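Local structure of BrkA autotransporter (Bordetella pertussis, 3QQ2) at residues 22-27 and 279-284; 62-67 and 96-101; 106-111 and 140-145; 159-164 and 189-194. The protein forms the C-terminal outer-membrane beta-barrel pore that exports the passenger of a protein inhibiting the classical complement pathway. The protein carries 1 engineered substitution. One frame throughout, in Å; residues are numbered along the deposited sequence.

Contact 1: residues 22-27 and 279-284; sequences GPWART and GYRYSF
Strand 22-27 and strand 279-282 run antiparallel, with a segment angle of 177°, and three backbone bonds fix their register. Ala-25 N donates to Tyr-280 O at 2.9 Å, and Tyr-280 N returns the bond to Ala-25 O, also at 2.9 Å. Farther along, Tyr-282 N reaches Pro-23 O at 3.2 Å, almost along the carbonyl axis. Arg-281 carries the side-chain part of the contact. Arg-281 CB rests 4.0 Å from Trp-24 CB, its partner in a non-hydrogen-bonded pair. Arg-281 CG, anti to the backbone N (chi1 167°), passes Pro-23 O at 3.9 Å, and the chain then stays extended as far as NE. At the tip Arg-281 NH1 comes to 3.5 Å from Trp-24 CD1, where the guanidinium crosses the indole obliquely, their planes 32° apart. NH2 ends beside Gly-22 N, two donors with no bond between them, while Gly-22 CA lies over one face of the guanidinium. The charge of NH2 is met instead by Asp-19 and Asp-54, both salt-bridged to it. Pro-23 CG lies alongside Tyr-282 CB at 3.8 Å, the two side chains pointing the same way. Trp-24 and Arg-281 evidently face the barrel lumen, because Trp-24 NE1 bonds to Tyr-95 OH on strand 86-100 and Arg-281 touches Tyr-65 on strand 62-78. This is the seam at which first and last strands close the autotransporter barrel, flanked by strand 42-57 beside 22-27 and strand 256-267 beside 279-282.

Contact 2: residues 62-67 and 96-101; sequences GRWYAG and AAYVGD
This ladder belongs to the beta hairpin of strands 62-78 and 86-100 in the autotransporter barrel, at the end of the hairpin away from its own turn. Four backbone bonds cross it. The firmer two join Tyr-65 and Ala-97: Tyr-65 N to Ala-97 O at 2.8 Å and Ala-97 N to Tyr-65 O at 2.6 Å, each donor in the plane of the carbonyl it meets. The pair Arg-63 and Val-99 is held by two bent, weak bonds, the N-H...O angle from Arg-63 N to Val-99 O being 117°. The alternate residues, in the non-hydrogen-bonded pairs, turn their backbone groups to the flanking strands, Trp-64 and Ala-66 to Trp-57 and Arg-55, Ala-96 and Tyr-98 to Thr-108 and Leu-106. Polar tips look outside the pair as well: Arg-63 NH2 has a weak bond to Ser-58 OG, and Tyr-65 OH one to Asp-19 O. On the opposite face Trp-64, whose ring also meets that of Trp-57, lies against Tyr-98, a cluster consistent with the aromatic girdle of outer-membrane barrels. Tyr-98 CD1 approaches Trp-64 CE2 at 3.6 Å, and Tyr-98 CB makes a CH-pi contact 3.8 Å from the centroid of the Trp-64 six-membered ring, only 9° off its normal.

Contact 3: residues 106-111 and 140-145; sequences LDTVLR and WSLEGG
Leu-106 begins the segment, in the barrel hairpin of strands 104-120 and 130-149, with Leu-106 CB 3.9 Å from Gly-144 CA. Asp-107 follows as a hydrogen-bonded pair with Glu-143: Asp-107 N donates to Glu-143 O at 2.7 Å and Glu-143 N to Asp-107 O at 2.8 Å. Their carboxylates run side by side on the same face, planes 77° apart, with Asp-107 OD2 and Glu-143 OE1 close together. Glu-143 OE2 also neighbours Glu-161 OE2, so this acidic cluster could raise the pKa of one member. At Thr-108 the hydroxyl stands anti to the backbone N (chi1 -179°), which sets Thr-108 OG1 3.2 Å from Ser-141 O as donor, 31° out of the carbonyl plane. Ser-141 O also accepts Val-109 N at 3.0 Å, so two donors grip it; Thr-108 OG1 also lies near Trp-140 NE1, at an angle too poor for a bond. Val-109 completes its pair by accepting Ser-141 N, and Val-109 CG2 approaches Ser-141 OG at 3.5 Å. Leu-110 is on the face opposite Asp-107, on the surface, and meets the indole at its edge: Leu-110 CG lies 4.3 Å from Trp-140 CD1.

Contact 4: residues 159-164 and 189-194; sequences QAEVML and LGRLGL
Glu-161 and Arg-191 form the charged centre of this strand pair, Glu-161 OE1 standing 3.1 Å from Arg-191 NH2. The oxygen sits over one face of the guanidinium, and the carboxylate is turned 68° to the guanidinium plane, so this is a salt bridge with no N-H aimed at the acid. Both side chains leave the backbone with CG anti to N. Glu-161 then stays extended, whereas Arg-191 bends at chi2 and chi3, which turns a face of its guanidinium toward OE1. Met-163 CB packs against Leu-189 CB at 3.8 Å.

Six backbone bonds join the strands, two of them weak. Glu-161 N donates to Arg-191 O at 2.9 Å, on a carbonyl lone pair, with a weak bond in return; Met-163 N to Leu-189 O and Leu-189 N to Met-163 O are both 2.7 Å, and Gln-159 N meets Gly-193 O at 3.0 Å, Gly-193 N returning a weak bond to Gln-159 O. The strands belong to the antiparallel meander of the translocator barrel. The face with Glu-161 and Arg-191 probably points into it, since Arg-191 NE makes a long, weak ion pair with Glu-243 on non-adjacent strand 241-252; Ala-160 and Leu-192 lie on the surface, probably the outer one.

Residues of strand 207-221 hold the polar ends of Arg-191 and Gln-159: Thr-217 OG1 bonds Arg-191 NH1 and also the backbone Gly-190 O, and Arg-213 NH1 donates to Gln-159 OE1.

Contacts 2, 3 and 4 follow in series along the chain, all nested inside the long loop that contact 1 closes by pairing the ends of the translocator domain. Around the barrel wall the same order appears: the centres of contacts 2 and 3 are 12 Å apart, those of contacts 3 and 4 10 Å. Strand 86-100 adjoins 104-120, and 130-149 adjoins 154-173, so probable backbone hydrogen bonds such as Tyr-98 N to Leu-106 O tie each ladder to the next. Contacts 1 and 4 are farthest apart, 23 Å between centres. Contacts 2 to 4 sample one contiguous part of the pore wall; strand 42-57 separates contact 1 from contact 2, though Arg-281 touches Tyr-65.

Contact 1: residues 22-27 and 279-284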
loop_
_atom_site.group_PDB
_atom_site.type_symbol
_atom_site.label_atom_id
_atom_site.label_comp_id
_atom_site.label_asym_id
_atom_site.label_seq_id
_atom_site.Cartn_x
_atom_site.Cartn_y
_atom_site.Cartn_z
ATOM N N GLY A 22 10.827 44.666 3.509
ATOM C CA GLY A 22 10.432 44.449 4.911
ATOM C C GLY A 22 10.145 42.996 5.277
ATOM O O GLY A 22 10.247 42.111 4.435
ATOM N N PRO A 23 9.821 42.733 6.552
ATOM C CA PRO A 23 9.393 41.414 6.965
ATOM C C PRO A 23 7.909 41.302 6.743
ATOM O O PRO A 23 7.225 42.327 6.702
ATOM C CB PRO A 23 9.661 41.434 8.462
ATOM C CG PRO A 23 9.388 42.828 8.848
ATOM C CD PRO A 23 9.928 43.648 7.703
ATOM N N TRP A 24 7.410 40.078 6.600
ATOM C CA TRP A 24 5.961 39.839 6.438
ATOM C C TRP A 24 5.533 38.480 6.985
ATOM O O TRP A 24 6.337 37.573 7.085
ATOM C CB TRP A 24 5.503 40.031 4.981
ATOM C CG TRP A 24 6.235 39.204 3.989
ATOM C CD1 TRP A 24 7.312 39.583 3.241
ATOM C CD2 TRP A 24 5.942 37.851 3.605
ATOM N NE1 TRP A 24 7.711 38.551 2.412
ATOM C CE2 TRP A 24 6.880 37.482 2.612
ATOM C CE3 TRP A 24 4.968 36.925 3.989
ATOM C CZ2 TRP A 24 6.886 36.227 2.019
ATOM C CZ3 TRP A 24 4.968 35.683 3.391
ATOM C CH2 TRP A 24 5.927 35.337 2.423
ATOM N N ALA A 25 4.278 38.364 7.386
ATOM C CA ALA A 25 3.730 37.070 7.741
ATOM C C ALA A 25 2.358 36.875 7.115
ATOM O O ALA A 25 1.521 37.795 7.091
ATOM C CB ALA A 25 3.655 36.911 9.253
ATOM N N ARG A 26 2.108 35.677 6.603
ATOM C CA ARG A 26 0.779 35.400 6.048
ATOM C C ARG A 26 0.262 34.058 6.471
ATOM O O ARG A 26 0.943 33.051 6.330
ATOM C CB ARG A 26 0.755 35.523 4.522
ATOM C CG ARG A 26 1.474 34.420 3.770
ATOM C CD ARG A 26 1.226 34.595 2.274
ATOM N NE ARG A 26 1.264 33.336 1.530
ATOM C CZ ARG A 26 0.216 32.542 1.365
ATOM N NH1 ARG A 26 -0.957 32.862 1.901
ATOM N NH2 ARG A 26 0.335 31.427 0.671
ATOM N N THR A 27 -0.950 34.057 6.996
ATOM C CA THR A 27 -1.626 32.814 7.293
ATOM C C THR A 27 -2.737 32.568 6.260
ATOM O O THR A 27 -3.088 33.468 5.501
ATOM C CB THR A 27 -2.152 32.807 8.730
ATOM O OG1 THR A 27 -2.786 31.559 8.971
ATOM C CG2 THR A 27 -3.171 33.923 8.954
ATOM N N GLY A 279 -2.896 38.638 6.020
ATOM C CA GLY A 279 -1.478 38.922 5.860
ATOM C C GLY A 279 -1.081 40.238 6.477
ATOM O O GLY A 279 -1.860 41.189 6.404
ATOM N N TYR A 280 0.114 40.286 7.079
ATOM C CA TYR A 280 0.683 41.516 7.621
ATOM C C TYR A 280 2.065 41.807 7.041
ATOM O O TYR A 280 2.879 40.904 6.918
ATOM C CB TYR A 280 0.787 41.462 9.158
ATOM C CG TYR A 280 1.685 42.565 9.728
ATOM C CD1 TYR A 280 3.074 42.404 9.793
ATOM C CD2 TYR A 280 1.156 43.780 10.160
ATOM C CE1 TYR A 280 3.903 43.416 10.286
ATOM C CE2 TYR A 280 1.988 44.792 10.659
ATOM C CZ TYR A 280 3.355 44.592 10.715
ATOM O OH TYR A 280 4.178 45.576 11.186
ATOM N N ARG A 281 2.350 43.074 6.743
ATOM C CA ARG A 281 3.680 43.480 6.265
ATOM C C ARG A 281 4.105 44.806 6.888
ATOM O O ARG A 281 3.295 45.731 6.996
ATOM C CB ARG A 281 3.719 43.578 4.729
ATOM C CG ARG A 281 4.958 44.288 4.176
ATOM C CD ARG A 281 5.051 44.206 2.665
ATOM N NE ARG A 281 6.280 44.811 2.141
ATOM C CZ ARG A 281 7.388 44.135 1.793
ATOM N NH1 ARG A 281 7.455 42.802 1.898
ATOM N NH2 ARG A 281 8.452 44.793 1.344
ATOM N N TYR A 282 5.381 44.887 7.273
ATOM C CA TYR A 282 6.005 46.053 7.921
ATOM C C TYR A 282 6.937 46.681 6.906
ATOM O O TYR A 282 7.845 46.028 6.394
ATOM C CB TYR A 282 6.810 45.599 9.149
ATOM C CG TYR A 282 7.238 46.672 10.162
ATOM C CD1 TYR A 282 7.594 47.955 9.757
ATOM C CD2 TYR A 282 7.339 46.367 11.543
ATOM C CE1 TYR A 282 7.992 48.916 10.669
ATOM C CE2 TYR A 282 7.742 47.335 12.475
ATOM C CZ TYR A 282 8.067 48.609 12.014
ATOM O OH TYR A 282 8.460 49.599 12.882
ATOM N N SER A 283 6.706 47.953 6.609
ATOM C CA SER A 283 7.476 48.666 5.594
ATOM C C SER A 283 8.786 49.178 6.162
ATOM O O SER A 283 9.600 49.783 5.458
ATOM C CB SER A 283 6.641 49.782 5.003
ATOM O OG SER A 283 5.688 49.206 4.145
ATOM N N PHE A 284 8.955 48.907 7.454
ATOM C CA PHE A 284 10.211 49.002 8.193
ATOM C C PHE A 284 10.973 50.314 8.071
ATOM O O PHE A 284 11.460 50.649 6.991
ATOM C CB PHE A 284 11.148 47.809 7.919
ATOM C CG PHE A 284 12.041 47.495 9.088
ATOM C CD1 PHE A 284 13.189 48.259 9.330
ATOM C CD2 PHE A 284 11.696 46.495 9.993
ATOM C CE1 PHE A 284 13.990 48.009 10.428
ATOM C CE2 PHE A 284 12.489 46.247 11.090
ATOM C CZ PHE A 284 13.638 47.010 11.311
ATOM O OXT PHE A 284 11.133 51.036 9.061
#

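Contact 2: residues 62-67 and 96-101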
loop_
_atom_site.group_PDB
_atom_site.type_symbol
_atom_site.label_atom_id
_atom_site.label_comp_id
_atom_site.label_asym_id
_atom_site.label_seq_id
_atom_site.Cartn_x
_atom_site.Cartn_y
_atom_site.Cartn_z
ATOM N N GLY A 62 10.315 51.519 -12.664
ATOM C CA GLY A 62 9.673 50.577 -11.762
ATOM C C GLY A 62 10.210 50.593 -10.341
ATOM O O GLY A 62 10.752 51.591 -9.878
ATOM N N ARG A 63 10.038 49.470 -9.655
ATOM C CA ARG A 63 10.460 49.279 -8.278
ATOM C C ARG A 63 10.573 47.745 -8.056
ATOM O O ARG A 63 9.580 47.008 -8.166
ATOM C CB ARG A 63 9.449 49.968 -7.350
ATOM C CG ARG A 63 9.397 49.476 -5.910
ATOM C CD ARG A 63 9.183 50.635 -4.933
ATOM N NE ARG A 63 10.361 51.501 -4.911
ATOM C CZ ARG A 63 11.486 51.244 -4.244
ATOM N NH1 ARG A 63 11.606 50.144 -3.506
ATOM N NH2 ARG A 63 12.497 52.093 -4.317
ATOM N N TRP A 64 11.792 47.269 -7.804
ATOM C CA TRP A 64 12.091 45.832 -7.723
ATOM C C TRP A 64 12.230 45.301 -6.288
ATOM O O TRP A 64 12.759 45.961 -5.409
ATOM C CB TRP A 64 13.381 45.514 -8.479
ATOM C CG TRP A 64 13.251 45.296 -9.972
ATOM C CD1 TRP A 64 13.559 46.186 -10.961
ATOM C CD2 TRP A 64 12.833 44.092 -10.635
ATOM N NE1 TRP A 64 13.336 45.626 -12.195
ATOM C CE2 TRP A 64 12.891 44.340 -12.028
ATOM C CE3 TRP A 64 12.382 42.835 -10.187
ATOM C CZ2 TRP A 64 12.521 43.375 -12.980
ATOM C CZ3 TRP A 64 12.021 41.872 -11.135
ATOM C CH2 TRP A 64 12.098 42.149 -12.515
ATOM N N TYR A 65 11.778 44.075 -6.089
ATOM C CA TYR A 65 11.735 43.446 -4.795
ATOM C C TYR A 65 12.251 42.021 -4.938
ATOM O O TYR A 65 11.792 41.278 -5.812
ATOM C CB TYR A 65 10.288 43.433 -4.291
ATOM C CG TYR A 65 9.810 44.780 -3.849
ATOM C CD1 TYR A 65 9.149 45.636 -4.723
ATOM C CD2 TYR A 65 10.040 45.213 -2.557
ATOM C CE1 TYR A 65 8.727 46.900 -4.308
ATOM C CE2 TYR A 65 9.642 46.466 -2.130
ATOM C CZ TYR A 65 8.987 47.304 -3.000
ATOM O OH TYR A 65 8.609 48.540 -2.532
ATOM N N ALA A 66 13.217 41.641 -4.106
ATOM C CA ALA A 66 13.734 40.273 -4.126
ATOM C C ALA A 66 13.755 39.813 -2.700
ATOM O O ALA A 66 13.803 40.651 -1.811
ATOM C CB ALA A 66 15.123 40.236 -4.721
ATOM N N GLY A 67 13.690 38.508 -2.465
ATOM C CA GLY A 67 13.746 37.992 -1.094
ATOM C C GLY A 67 13.353 36.533 -0.914
ATOM O O GLY A 67 13.271 35.785 -1.884
ATOM N N ALA A 96 11.096 37.136 -6.439
ATOM C CA ALA A 96 11.250 38.494 -6.926
ATOM C C ALA A 96 9.882 39.063 -7.284
ATOM O O ALA A 96 8.951 38.353 -7.637
ATOM C CB ALA A 96 12.180 38.536 -8.140
ATOM N N ALA A 97 9.772 40.369 -7.190
ATOM C CA ALA A 97 8.552 41.041 -7.517
ATOM C C ALA A 97 8.986 42.302 -8.215
ATOM O O ALA A 97 9.968 42.926 -7.824
ATOM C CB ALA A 97 7.780 41.367 -6.252
ATOM N N TYR A 98 8.280 42.644 -9.283
ATOM C CA TYR A 98 8.394 43.952 -9.891
ATOM C C TYR A 98 7.080 44.690 -9.735
ATOM O O TYR A 98 6.016 44.087 -9.623
ATOM C CB TYR A 98 8.774 43.832 -11.355
ATOM C CG TYR A 98 8.740 45.146 -12.114
ATOM C CD1 TYR A 98 9.735 46.118 -11.921
ATOM C CD2 TYR A 98 7.723 45.411 -13.046
ATOM C CE1 TYR A 98 9.713 47.317 -12.634
ATOM C CE2 TYR A 98 7.694 46.603 -13.767
ATOM C CZ TYR A 98 8.685 47.561 -13.558
ATOM O OH TYR A 98 8.647 48.751 -14.264
ATOM N N VAL A 99 7.167 46.009 -9.685
ATOM C CA VAL A 99 5.999 46.863 -9.575
ATOM C C VAL A 99 6.358 48.050 -10.402
ATOM O O VAL A 99 7.364 48.703 -10.125
ATOM C CB VAL A 99 5.801 47.347 -8.149
ATOM C CG1 VAL A 99 4.811 48.476 -8.125
ATOM C CG2 VAL A 99 5.342 46.208 -7.259
ATOM N N GLY A 100 5.559 48.311 -11.430
ATOM C CA GLY A 100 5.838 49.385 -12.365
ATOM C C GLY A 100 5.185 50.681 -11.954
ATOM O O GLY A 100 4.172 50.683 -11.228
ATOM N N ASP A 101 5.783 51.787 -12.406
ATOM C CA ASP A 101 5.180 53.113 -12.268
ATOM C C ASP A 101 3.857 53.114 -13.030
ATOM O O ASP A 101 2.852 53.635 -12.547
ATOM C CB ASP A 101 6.108 54.204 -12.820
ATOM C CG ASP A 101 7.367 54.404 -11.975
ATOM O OD1 ASP A 101 8.224 55.238 -12.366
ATOM O OD2 ASP A 101 7.504 53.731 -10.926
#

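Contact 3: residues 106-111 and 140-145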
loop_
_atom_site.group_PDB
_atom_site.type_symbol
_atom_site.label_atom_id
_atom_site.label_comp_id
_atom_site.label_asym_id
_atom_site.label_seq_id
_atom_site.Cartn_x
_atom_site.Cartn_y
_atom_site.Cartn_z
ATOM N N LEU A 106 4.624 41.954 -11.527
ATOM C CA LEU A 106 4.748 40.516 -11.658
ATOM C C LEU A 106 5.575 39.897 -10.561
ATOM O O LEU A 106 6.613 40.440 -10.187
ATOM C CB LEU A 106 5.227 40.080 -13.057
ATOM C CG LEU A 106 6.453 40.556 -13.842
ATOM C CD1 LEU A 106 7.780 40.347 -13.124
ATOM C CD2 LEU A 106 6.437 39.773 -15.135
ATOM N N ASP A 107 5.121 38.764 -10.038
ATOM C CA ASP A 107 5.955 38.013 -9.107
ATOM C C ASP A 107 6.193 36.614 -9.602
ATOM O O ASP A 107 5.303 35.973 -10.171
ATOM C CB ASP A 107 5.352 37.925 -7.709
ATOM C CG ASP A 107 4.129 38.766 -7.559
ATOM O OD1 ASP A 107 4.246 39.999 -7.401
ATOM O OD2 ASP A 107 3.036 38.183 -7.599
ATOM N N THR A 108 7.409 36.152 -9.362
ATOM C CA THR A 108 7.735 34.754 -9.507
ATOM C C THR A 108 8.227 34.249 -8.163
ATOM O O THR A 108 8.882 34.986 -7.439
ATOM C CB THR A 108 8.803 34.530 -10.548
ATOM O OG1 THR A 108 9.043 33.127 -10.644
ATOM C CG2 THR A 108 10.116 35.262 -10.182
ATOM N N VAL A 109 7.887 33.012 -7.815
ATOM C CA VAL A 109 8.230 32.482 -6.498
ATOM C C VAL A 109 8.502 30.999 -6.603
ATOM O O VAL A 109 7.751 30.262 -7.247
ATOM C CB VAL A 109 7.137 32.796 -5.423
ATOM C CG1 VAL A 109 6.389 34.092 -5.756
ATOM C CG2 VAL A 109 6.157 31.683 -5.274
ATOM N N LEU A 110 9.597 30.572 -5.988
ATOM C CA LEU A 110 10.038 29.185 -6.039
ATOM C C LEU A 110 9.937 28.649 -4.649
ATOM O O LEU A 110 10.478 29.245 -3.714
ATOM C CB LEU A 110 11.499 29.116 -6.451
ATOM C CG LEU A 110 11.903 27.969 -7.368
ATOM C CD1 LEU A 110 13.411 27.838 -7.399
ATOM C CD2 LEU A 110 11.242 26.640 -6.987
ATOM N N ARG A 111 9.229 27.537 -4.496
ATOM C CA ARG A 111 9.108 26.901 -3.178
ATOM C C ARG A 111 9.600 25.473 -3.184
ATOM O O ARG A 111 9.336 24.710 -4.103
ATOM C CB ARG A 111 7.682 26.971 -2.668
ATOM C CG ARG A 111 7.253 28.362 -2.279
ATOM C CD ARG A 111 5.982 28.288 -1.469
ATOM N NE ARG A 111 5.335 29.578 -1.273
ATOM C CZ ARG A 111 4.788 30.300 -2.244
ATOM N NH1 ARG A 111 4.824 29.875 -3.501
ATOM N NH2 ARG A 111 4.202 31.452 -1.957
ATOM N N TRP A 140 6.611 26.318 -8.506
ATOM C CA TRP A 140 7.105 27.542 -9.088
ATOM C C TRP A 140 5.925 28.243 -9.714
ATOM O O TRP A 140 5.154 27.641 -10.451
ATOM C CB TRP A 140 8.189 27.237 -10.120
ATOM C CG TRP A 140 8.613 28.411 -11.023
ATOM C CD1 TRP A 140 9.651 29.270 -10.814
ATOM C CD2 TRP A 140 8.022 28.807 -12.286
ATOM N NE1 TRP A 140 9.751 30.163 -11.851
ATOM C CE2 TRP A 140 8.765 29.906 -12.767
ATOM C CE3 TRP A 140 6.927 28.344 -13.046
ATOM C CZ2 TRP A 140 8.458 30.555 -13.981
ATOM C CZ3 TRP A 140 6.621 28.994 -14.257
ATOM C CH2 TRP A 140 7.388 30.087 -14.707
ATOM N N SER A 141 5.757 29.518 -9.423
ATOM C CA SER A 141 4.650 30.228 -10.022
ATOM C C SER A 141 5.113 31.552 -10.531
ATOM O O SER A 141 6.097 32.124 -10.063
ATOM C CB SER A 141 3.551 30.451 -9.013
ATOM O OG SER A 141 4.007 31.380 -8.052
ATOM N N LEU A 142 4.375 32.034 -11.506
ATOM C CA LEU A 142 4.687 33.275 -12.147
ATOM C C LEU A 142 3.360 33.956 -12.351
ATOM O O LEU A 142 2.400 33.348 -12.829
ATOM C CB LEU A 142 5.407 33.037 -13.477
ATOM C CG LEU A 142 5.931 34.224 -14.290
ATOM C CD1 LEU A 142 4.810 34.797 -15.115
ATOM C CD2 LEU A 142 6.611 35.299 -13.426
ATOM N N GLU A 143 3.321 35.224 -11.972
ATOM C CA GLU A 143 2.095 35.962 -11.903
ATOM C C GLU A 143 2.339 37.382 -12.291
ATOM O O GLU A 143 3.353 37.952 -11.929
ATOM C CB GLU A 143 1.615 35.916 -10.489
ATOM C CG GLU A 143 0.520 36.854 -10.206
ATOM C CD GLU A 143 0.210 36.857 -8.742
ATOM O OE1 GLU A 143 0.053 37.958 -8.173
ATOM O OE2 GLU A 143 0.156 35.751 -8.156
ATOM N N GLY A 144 1.396 37.944 -13.036
ATOM C CA GLY A 144 1.459 39.341 -13.483
ATOM C C GLY A 144 0.082 39.996 -13.622
ATOM O O GLY A 144 -0.955 39.339 -13.432
ATOM N N GLY A 145 0.064 41.288 -13.951
ATOM C CA GLY A 145 -1.192 42.014 -14.089
ATOM C C GLY A 145 -1.051 43.522 -14.088
ATOM O O GLY A 145 0.026 44.062 -13.829
#

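Contact 4: residues 159-164 and 189-194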
loop_
_atom_site.group_PDB
_atom_site.type_symbol
_atom_site.label_atom_id
_atom_site.label_comp_id
_atom_site.label_asym_id
_atom_site.label_seq_id
_atom_site.Cartn_x
_atom_site.Cartn_y
_atom_site.Cartn_z
ATOM N N GLN A 159 -5.574 40.016 -13.746
ATOM C CA GLN A 159 -4.384 39.289 -13.322
ATOM C C GLN A 159 -4.266 37.882 -13.930
ATOM O O GLN A 159 -5.257 37.185 -14.139
ATOM C CB GLN A 159 -4.293 39.244 -11.788
ATOM C CG GLN A 159 -5.487 38.569 -11.084
ATOM C CD GLN A 159 -5.851 39.209 -9.733
ATOM O OE1 GLN A 159 -6.425 38.549 -8.850
ATOM N NE2 GLN A 159 -5.534 40.499 -9.572
ATOM N N ALA A 160 -3.036 37.476 -14.211
ATOM C CA ALA A 160 -2.766 36.147 -14.732
ATOM C C ALA A 160 -1.683 35.431 -13.897
ATOM O O ALA A 160 -0.672 36.024 -13.512
ATOM C CB ALA A 160 -2.393 36.223 -16.201
ATOM N N GLU A 161 -1.937 34.164 -13.600
ATOM C CA GLU A 161 -1.056 33.355 -12.799
ATOM C C GLU A 161 -0.965 31.947 -13.385
ATOM O O GLU A 161 -1.937 31.183 -13.411
ATOM C CB GLU A 161 -1.529 33.309 -11.329
ATOM C CG GLU A 161 -0.559 32.514 -10.385
ATOM C CD GLU A 161 -1.030 32.395 -8.920
ATOM O OE1 GLU A 161 -2.174 31.916 -8.667
ATOM O OE2 GLU A 161 -0.236 32.765 -8.020
ATOM N N VAL A 162 0.219 31.621 -13.880
ATOM C CA VAL A 162 0.570 30.239 -14.183
ATOM C C VAL A 162 1.322 29.645 -12.973
ATOM O O VAL A 162 2.092 30.328 -12.321
ATOM C CB VAL A 162 1.358 30.138 -15.522
ATOM C CG1 VAL A 162 1.994 31.473 -15.876
ATOM C CG2 VAL A 162 2.419 29.040 -15.479
ATOM N N MET A 163 1.060 28.386 -12.662
ATOM C CA MET A 163 1.685 27.721 -11.525
ATOM C C MET A 163 2.138 26.304 -11.929
ATOM O O MET A 163 1.383 25.563 -12.554
ATOM C CB MET A 163 0.707 27.705 -10.347
ATOM C CG MET A 163 0.931 26.637 -9.301
ATOM S SD MET A 163 1.645 27.300 -7.788
ATOM C CE MET A 163 1.657 25.828 -6.765
ATOM N N LEU A 164 3.385 25.953 -11.610
ATOM C CA LEU A 164 3.919 24.610 -11.869
ATOM C C LEU A 164 4.323 23.994 -10.550
ATOM O O LEU A 164 4.909 24.667 -9.715
ATOM C CB LEU A 164 5.142 24.637 -12.804
ATOM C CG LEU A 164 5.184 25.358 -14.176
ATOM C CD1 LEU A 164 6.325 24.830 -15.080
ATOM C CD2 LEU A 164 3.856 25.316 -14.951
ATOM N N LEU A 189 -1.040 24.820 -13.391
ATOM C CA LEU A 189 -2.222 25.663 -13.178
ATOM C C LEU A 189 -2.115 26.910 -13.997
ATOM O O LEU A 189 -1.032 27.495 -14.109
ATOM C CB LEU A 189 -2.390 26.091 -11.722
ATOM C CG LEU A 189 -3.287 25.225 -10.836
ATOM C CD1 LEU A 189 -2.668 23.827 -10.628
ATOM C CD2 LEU A 189 -3.614 25.899 -9.496
ATOM N N GLY A 190 -3.254 27.282 -14.588
ATOM C CA GLY A 190 -3.491 28.609 -15.178
ATOM C C GLY A 190 -4.504 29.303 -14.284
ATOM O O GLY A 190 -5.387 28.636 -13.726
ATOM N N ARG A 191 -4.372 30.619 -14.101
ATOM C CA ARG A 191 -5.407 31.376 -13.392
ATOM C C ARG A 191 -5.689 32.808 -13.893
ATOM O O ARG A 191 -4.797 33.661 -13.974
ATOM C CB ARG A 191 -5.206 31.325 -11.888
ATOM C CG ARG A 191 -6.270 32.087 -11.100
ATOM C CD ARG A 191 -6.876 31.256 -9.953
ATOM N NE ARG A 191 -6.029 31.090 -8.756
ATOM C CZ ARG A 191 -5.059 30.184 -8.633
ATOM N NH1 ARG A 191 -4.775 29.369 -9.641
ATOM N NH2 ARG A 191 -4.357 30.094 -7.507
ATOM N N LEU A 192 -6.966 33.020 -14.232
ATOM C CA LEU A 192 -7.512 34.279 -14.734
ATOM C C LEU A 192 -8.443 34.880 -13.701
ATOM O O LEU A 192 -9.181 34.153 -13.036
ATOM C CB LEU A 192 -8.304 34.023 -16.004
ATOM C CG LEU A 192 -7.532 33.612 -17.249
ATOM C CD1 LEU A 192 -8.413 33.890 -18.437
ATOM C CD2 LEU A 192 -6.241 34.378 -17.395
ATOM N N GLY A 193 -8.412 36.204 -13.576
ATOM C CA GLY A 193 -9.198 36.910 -12.579
ATOM C C GLY A 193 -9.174 38.416 -12.745
ATOM O O GLY A 193 -8.345 38.975 -13.480
ATOM N N LEU A 194 -10.096 39.077 -12.051
ATOM C CA LEU A 194 -10.198 40.523 -12.061
ATOM C C LEU A 194 -10.675 41.018 -10.708
ATOM O O LEU A 194 -11.623 40.462 -10.152
ATOM C CB LEU A 194 -11.197 40.929 -13.126
ATOM C CG LEU A 194 -11.501 42.408 -13.326
ATOM C CD1 LEU A 194 -10.534 43.057 -14.311
ATOM C CD2 LEU A 194 -12.909 42.520 -13.828
#